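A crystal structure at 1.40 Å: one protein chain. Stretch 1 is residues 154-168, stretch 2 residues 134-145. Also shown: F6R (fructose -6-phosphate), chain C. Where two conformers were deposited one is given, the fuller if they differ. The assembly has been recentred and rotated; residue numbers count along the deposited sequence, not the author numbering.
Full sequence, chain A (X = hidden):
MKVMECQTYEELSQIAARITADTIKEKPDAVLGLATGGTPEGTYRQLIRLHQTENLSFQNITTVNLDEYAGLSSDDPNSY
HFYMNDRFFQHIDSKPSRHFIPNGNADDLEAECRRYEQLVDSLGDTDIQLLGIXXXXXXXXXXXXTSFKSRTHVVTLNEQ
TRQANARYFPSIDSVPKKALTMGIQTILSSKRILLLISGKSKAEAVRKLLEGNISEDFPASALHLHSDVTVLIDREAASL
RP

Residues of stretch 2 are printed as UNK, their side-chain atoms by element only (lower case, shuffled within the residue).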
# COMPACT_ATOMS: atom_id res chain seq x y z
N VAL A 154 9.48 -3.61 12.58
CA VAL A 154 10.13 -4.73 11.93
C VAL A 154 9.30 -5.98 12.12
O VAL A 154 8.89 -6.28 13.22
CB VAL A 154 11.54 -4.96 12.47
CG1 VAL A 154 12.25 -6.10 11.74
CG2 VAL A 154 12.35 -3.69 12.31
N VAL A 155 9.03 -6.68 11.03
CA VAL A 155 8.22 -7.89 11.00
C VAL A 155 8.92 -9.04 10.33
O VAL A 155 9.73 -8.85 9.42
CB VAL A 155 6.87 -7.65 10.30
CG1 VAL A 155 6.11 -6.58 11.08
CG2 VAL A 155 7.06 -7.25 8.82
N THR A 156 8.59 -10.24 10.80
CA THR A 156 9.01 -11.46 10.13
C THR A 156 7.85 -11.86 9.23
O THR A 156 6.75 -12.09 9.70
CB THR A 156 9.35 -12.56 11.16
OG1 THR A 156 10.42 -12.10 11.97
CG2 THR A 156 9.74 -13.88 10.50
N LEU A 157 8.09 -11.93 7.93
CA LEU A 157 7.06 -12.24 6.98
C LEU A 157 6.54 -13.67 7.15
O LEU A 157 7.29 -14.63 7.37
CB LEU A 157 7.55 -12.06 5.55
CG LEU A 157 8.04 -10.65 5.22
CD1 LEU A 157 8.58 -10.62 3.81
CD2 LEU A 157 6.93 -9.63 5.33
N ASN A 158 5.23 -13.82 7.03
CA ASN A 158 4.67 -15.16 7.06
C ASN A 158 5.09 -15.93 5.82
O ASN A 158 5.31 -15.36 4.74
CB ASN A 158 3.15 -15.10 7.11
CG ASN A 158 2.60 -14.75 8.49
OD1 ASN A 158 3.32 -14.39 9.44
ND2 ASN A 158 1.29 -14.87 8.59
N GLU A 159 5.13 -17.24 5.91
CA GLU A 159 5.47 -18.04 4.74
C GLU A 159 4.51 -17.81 3.56
O GLU A 159 4.94 -17.79 2.41
CB GLU A 159 5.58 -19.53 5.09
CG GLU A 159 6.66 -19.81 6.18
CD GLU A 159 8.03 -19.07 6.03
OE1 GLU A 159 8.58 -18.90 4.92
OE2 GLU A 159 8.58 -18.66 7.07
N GLN A 160 3.23 -17.59 3.83
CA GLN A 160 2.29 -17.32 2.71
C GLN A 160 2.67 -16.07 1.92
O GLN A 160 2.47 -16.01 0.72
CB GLN A 160 0.87 -17.20 3.22
CG GLN A 160 -0.14 -17.24 2.16
CD GLN A 160 -1.46 -16.78 2.66
OE1 GLN A 160 -2.38 -17.57 2.83
NE2 GLN A 160 -1.55 -15.51 2.93
N THR A 161 3.19 -15.06 2.62
CA THR A 161 3.62 -13.83 1.99
C THR A 161 4.85 -14.05 1.13
O THR A 161 4.92 -13.59 -0.01
CB THR A 161 3.89 -12.80 3.05
OG1 THR A 161 2.66 -12.61 3.76
CG2 THR A 161 4.36 -11.48 2.44
N ARG A 162 5.79 -14.82 1.66
CA ARG A 162 7.00 -15.16 0.87
C ARG A 162 6.62 -15.99 -0.36
O ARG A 162 7.14 -15.76 -1.46
CB ARG A 162 8.01 -15.88 1.77
CG ARG A 162 8.51 -14.96 2.87
CD ARG A 162 9.56 -15.58 3.73
NE ARG A 162 10.82 -15.72 3.00
CZ ARG A 162 11.50 -16.84 2.81
NH1 ARG A 162 11.08 -18.01 3.28
NH2 ARG A 162 12.62 -16.79 2.11
N GLN A 163 5.71 -16.95 -0.18
CA GLN A 163 5.21 -17.78 -1.28
C GLN A 163 4.57 -16.89 -2.36
O GLN A 163 4.84 -17.04 -3.56
CB GLN A 163 4.22 -18.82 -0.71
CG GLN A 163 3.60 -19.83 -1.64
CD GLN A 163 2.54 -20.69 -0.93
OE1 GLN A 163 2.47 -21.91 -1.15
NE2 GLN A 163 1.72 -20.07 -0.06
N ALA A 164 3.72 -15.94 -1.94
CA ALA A 164 3.04 -15.08 -2.88
C ALA A 164 3.99 -14.18 -3.67
O ALA A 164 3.78 -13.89 -4.84
CB ALA A 164 2.02 -14.24 -2.17
N ASN A 165 5.01 -13.67 -3.00
CA ASN A 165 5.87 -12.68 -3.59
C ASN A 165 7.06 -13.31 -4.31
O ASN A 165 7.78 -12.60 -4.99
CB ASN A 165 6.35 -11.67 -2.52
CG ASN A 165 5.24 -10.76 -2.04
OD1 ASN A 165 4.08 -10.96 -2.41
ND2 ASN A 165 5.59 -9.79 -1.20
N ALA A 166 7.21 -14.63 -4.21
CA ALA A 166 8.32 -15.32 -4.87
C ALA A 166 8.37 -15.07 -6.38
O ALA A 166 9.46 -15.08 -6.98
CB ALA A 166 8.29 -16.84 -4.56
N ARG A 167 7.21 -14.86 -6.99
CA ARG A 167 7.10 -14.58 -8.42
C ARG A 167 7.96 -13.43 -8.88
O ARG A 167 8.31 -13.34 -10.04
CB ARG A 167 5.63 -14.33 -8.81
CG ARG A 167 5.00 -13.08 -8.21
CD ARG A 167 3.41 -13.12 -8.16
NE ARG A 167 2.71 -11.80 -8.04
CZ ARG A 167 2.03 -11.29 -6.98
NH1 ARG A 167 1.84 -12.00 -5.84
NH2 ARG A 167 1.45 -10.06 -7.05
N TYR A 168 8.30 -12.53 -7.96
CA TYR A 168 9.12 -11.37 -8.34
C TYR A 168 10.62 -11.54 -8.17
O TYR A 168 11.37 -10.64 -8.55
CB TYR A 168 8.65 -10.18 -7.49
CG TYR A 168 7.21 -9.79 -7.82
CD1 TYR A 168 6.23 -9.82 -6.86
CD2 TYR A 168 6.83 -9.50 -9.12
CE1 TYR A 168 4.94 -9.47 -7.15
CE2 TYR A 168 5.54 -9.14 -9.44
CZ TYR A 168 4.59 -9.13 -8.44
OH TYR A 168 3.30 -8.80 -8.79
N UNK A 134 -3.22 -8.85 1.52
CA UNK A 134 -2.59 -10.14 1.36
C UNK A 134 -3.62 -11.23 1.20
O UNK A 134 -4.79 -11.08 1.58
N UNK A 135 -3.15 -12.38 0.75
CA UNK A 135 -4.01 -13.53 0.65
C UNK A 135 -4.59 -13.88 2.01
O UNK A 135 -5.70 -14.44 2.09
n UNK A 135 -0.08 -17.41 -3.30
c UNK A 135 -0.52 -16.27 -3.80
n UNK A 135 -0.15 -15.90 -5.02
c UNK A 135 -3.25 -14.74 0.05
c UNK A 135 -2.77 -14.55 -1.35
c UNK A 135 -1.87 -15.72 -1.78
n UNK A 135 -1.35 -15.48 -3.12
N UNK A 136 -3.84 -13.58 3.07
CA UNK A 136 -4.22 -13.82 4.44
C UNK A 136 -4.82 -12.60 5.16
O UNK A 136 -4.94 -12.59 6.39
c UNK A 136 -1.89 -13.28 5.32
n UNK A 136 -0.80 -13.62 6.00
c UNK A 136 -3.00 -14.30 5.26
o UNK A 136 -2.02 -12.17 4.78
N UNK A 137 -5.16 -11.56 4.41
CA UNK A 137 -5.72 -10.37 5.01
C UNK A 137 -4.75 -9.34 5.53
O UNK A 137 -5.17 -8.32 6.06
N UNK A 138 -3.44 -9.54 5.31
CA UNK A 138 -2.51 -8.52 5.76
C UNK A 138 -2.75 -7.21 5.05
O UNK A 138 -3.20 -7.17 3.92
n UNK A 138 0.48 -8.89 2.38
n UNK A 138 0.43 -10.15 4.11
c UNK A 138 0.94 -10.02 2.90
c UNK A 138 -0.35 -8.30 3.29
c UNK A 138 -0.39 -9.09 4.39
c UNK A 138 -1.04 -8.96 5.73
N UNK A 139 -2.41 -6.13 5.74
CA UNK A 139 -2.34 -4.78 5.18
C UNK A 139 -0.97 -4.24 5.55
O UNK A 139 -0.47 -4.49 6.63
c UNK A 139 -3.51 -3.86 5.59
c UNK A 139 -4.66 -2.72 7.60
c UNK A 139 -3.64 -3.77 7.10
c UNK A 139 -4.80 -4.36 4.95
N UNK A 140 -0.34 -3.53 4.64
CA UNK A 140 1.11 -3.40 4.71
C UNK A 140 1.72 -4.79 4.86
O UNK A 140 1.25 -5.72 4.21
N UNK A 141 2.70 -4.94 5.74
CA UNK A 141 3.14 -6.29 6.14
C UNK A 141 2.76 -6.60 7.58
O UNK A 141 3.47 -7.33 8.32
c UNK A 141 4.98 -6.71 4.41
c UNK A 141 5.82 -7.14 1.78
c UNK A 141 4.62 -6.52 5.87
c UNK A 141 6.59 -6.38 2.64
c UNK A 141 4.64 -7.69 2.20
c UNK A 141 4.22 -7.49 3.54
c UNK A 141 6.15 -6.16 3.96
N UNK A 142 1.62 -6.06 7.99
CA UNK A 142 1.01 -6.41 9.28
C UNK A 142 0.29 -7.74 9.14
O UNK A 142 -0.81 -7.78 8.58
n UNK A 142 0.56 -3.09 9.01
c UNK A 142 0.05 -5.32 9.74
c UNK A 142 0.75 -4.01 9.93
o UNK A 142 1.44 -3.81 10.95
N UNK A 143 0.97 -8.81 9.57
CA UNK A 143 0.45 -10.16 9.40
C UNK A 143 -0.57 -10.49 10.47
O UNK A 143 -0.67 -9.81 11.50
o UNK A 143 3.29 -11.85 6.22
c UNK A 143 2.35 -11.47 6.98
c UNK A 143 1.59 -11.17 9.43
o UNK A 143 1.17 -11.53 6.59
c UNK A 143 2.67 -10.97 8.36
N UNK A 144 -1.34 -11.58 10.27
CA UNK A 144 -2.27 -11.99 11.32
C UNK A 144 -1.65 -12.07 12.69
O UNK A 144 -0.51 -12.53 12.86
c UNK A 144 -2.72 -13.36 10.81
c UNK A 144 -1.44 -12.42 9.07
c UNK A 144 -2.66 -13.23 9.33
N UNK A 145 -2.39 -11.53 13.66
CA UNK A 145 -1.94 -11.43 15.02
C UNK A 145 -1.38 -10.09 15.41
O UNK A 145 -1.02 -9.90 16.58
C1 F6R C . 1.98 -3.13 -0.50
C2 F6R C . 1.77 -3.98 0.73
C3 F6R C . 1.20 -5.41 0.75
C4 F6R C . 0.49 -5.80 -0.56
C5 F6R C . -0.10 -7.20 -0.53
C6 F6R C . -0.74 -7.57 -1.87
O1 F6R C . 2.89 -2.04 -0.26
O2 F6R C . 2.03 -3.46 1.80
O3 F6R C . 0.21 -5.48 1.76
O4 F6R C . -0.55 -4.86 -0.81
O5 F6R C . 0.86 -8.18 -0.17
O6 F6R C . 0.29 -7.65 -2.86
P F6R C . -0.12 -7.78 -4.40
O1P F6R C . -0.73 -6.46 -4.79
O2P F6R C . -1.14 -8.88 -4.47
O3P F6R C . 1.13 -8.06 -5.16
O HOH W 1 -0.57 -16.39 6.99
O HOH W 2 0.77 -14.54 11.57

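Position 134 has no side-chain atoms, so it is Gly 134. An ideal CB would clash with the side chain of position 138, and the residue opens a type I turn closed by the bond from N of 137 to its O.

Position 135 carries three carbons, a nitrogen, then a carbon bearing two more nitrogens, and that last carbon lies against the methyl of Ala 164. A guanidinium means Arg 135. Its extended chain lays one guanidinium face on Ala 164, CZ to CB 3.6 Å, where a small methyl permits close packing.

Position 136 has two carbons, the second carrying one oxygen and one nitrogen; its CB lies 3.0 Å from Gln 160 NE2. The oxygen accepts from the backbone N of 138 and the nitrogen donates to a side-chain atom of 143, so this is an amide, Asn 136, serving both needs.

Position 137 is bare. With phi 86° and psi 5°, a CB would jam against the preceding carbonyl O; it is Gly 137.

Position 138 shows one carbon and a five-membered ring of three carbons and two nitrogens, with Thr 161 OG1 at the ring edge: His 138. CE1 is 3.2 Å from Thr 161 OG1. ND1 donates to the side chain of 143, while NE2 is hydrogen-bonded to F6R O5 (2.7 Å), so both ring nitrogens are used.

Position 139 has four carbons, forked at the first with one arm two carbons long, out of reach of stretch 1: Ile 139, an apolar chain suited to a buried site.

Position 140, without side chain and at phi 51°, which favours glycine, is Gly 140; its O accepts from F6R O3 (2.7 Å).

Position 141 bears one carbon and a six-carbon ring, with Leu 157 CD2 over its face: Phe 141. CD2 is 3.8 Å from the ring centroid, a CH-pi contact suited to a flat apolar ring.

Position 142, two carbons ending in oxygen and nitrogen, does not touch stretch 1. It is Asn 142, whose amide supplies an N-H to Ile 139: ND2 to O, 2.9 Å.

Position 143 has three carbons, the last with two oxygens; one oxygen reaches Asn 158 N and Thr 161 OG1. This is Glu 143, a carboxylate able to accept several bonds at once. OE1 accepts from Asn 136 ND2 and His 138 ND1, both at 2.9 Å.

Position 144, three carbons closing onto the backbone N, approaches the side chain of Asn 158. It is Pro 144, whose ring suits phi -49°; CD lies 3.7 Å from Asn 158 ND2.

Position 145, bare at 98°/-4°, where a CB would jam against the preceding carbonyl O, is Gly 145.

The contact turns on Glu 143 OE2, which accepts from Asn 158 N (2.9 Å) and Thr 161 OG1 (2.7 Å), tying the loop to the helix start. Phe 141 packs beside this polar centre, and water 1 bridges Asn 136 ND2 and Asn 158 ND2.

Stretch 2 134-145: GRNGHIGFNEPG
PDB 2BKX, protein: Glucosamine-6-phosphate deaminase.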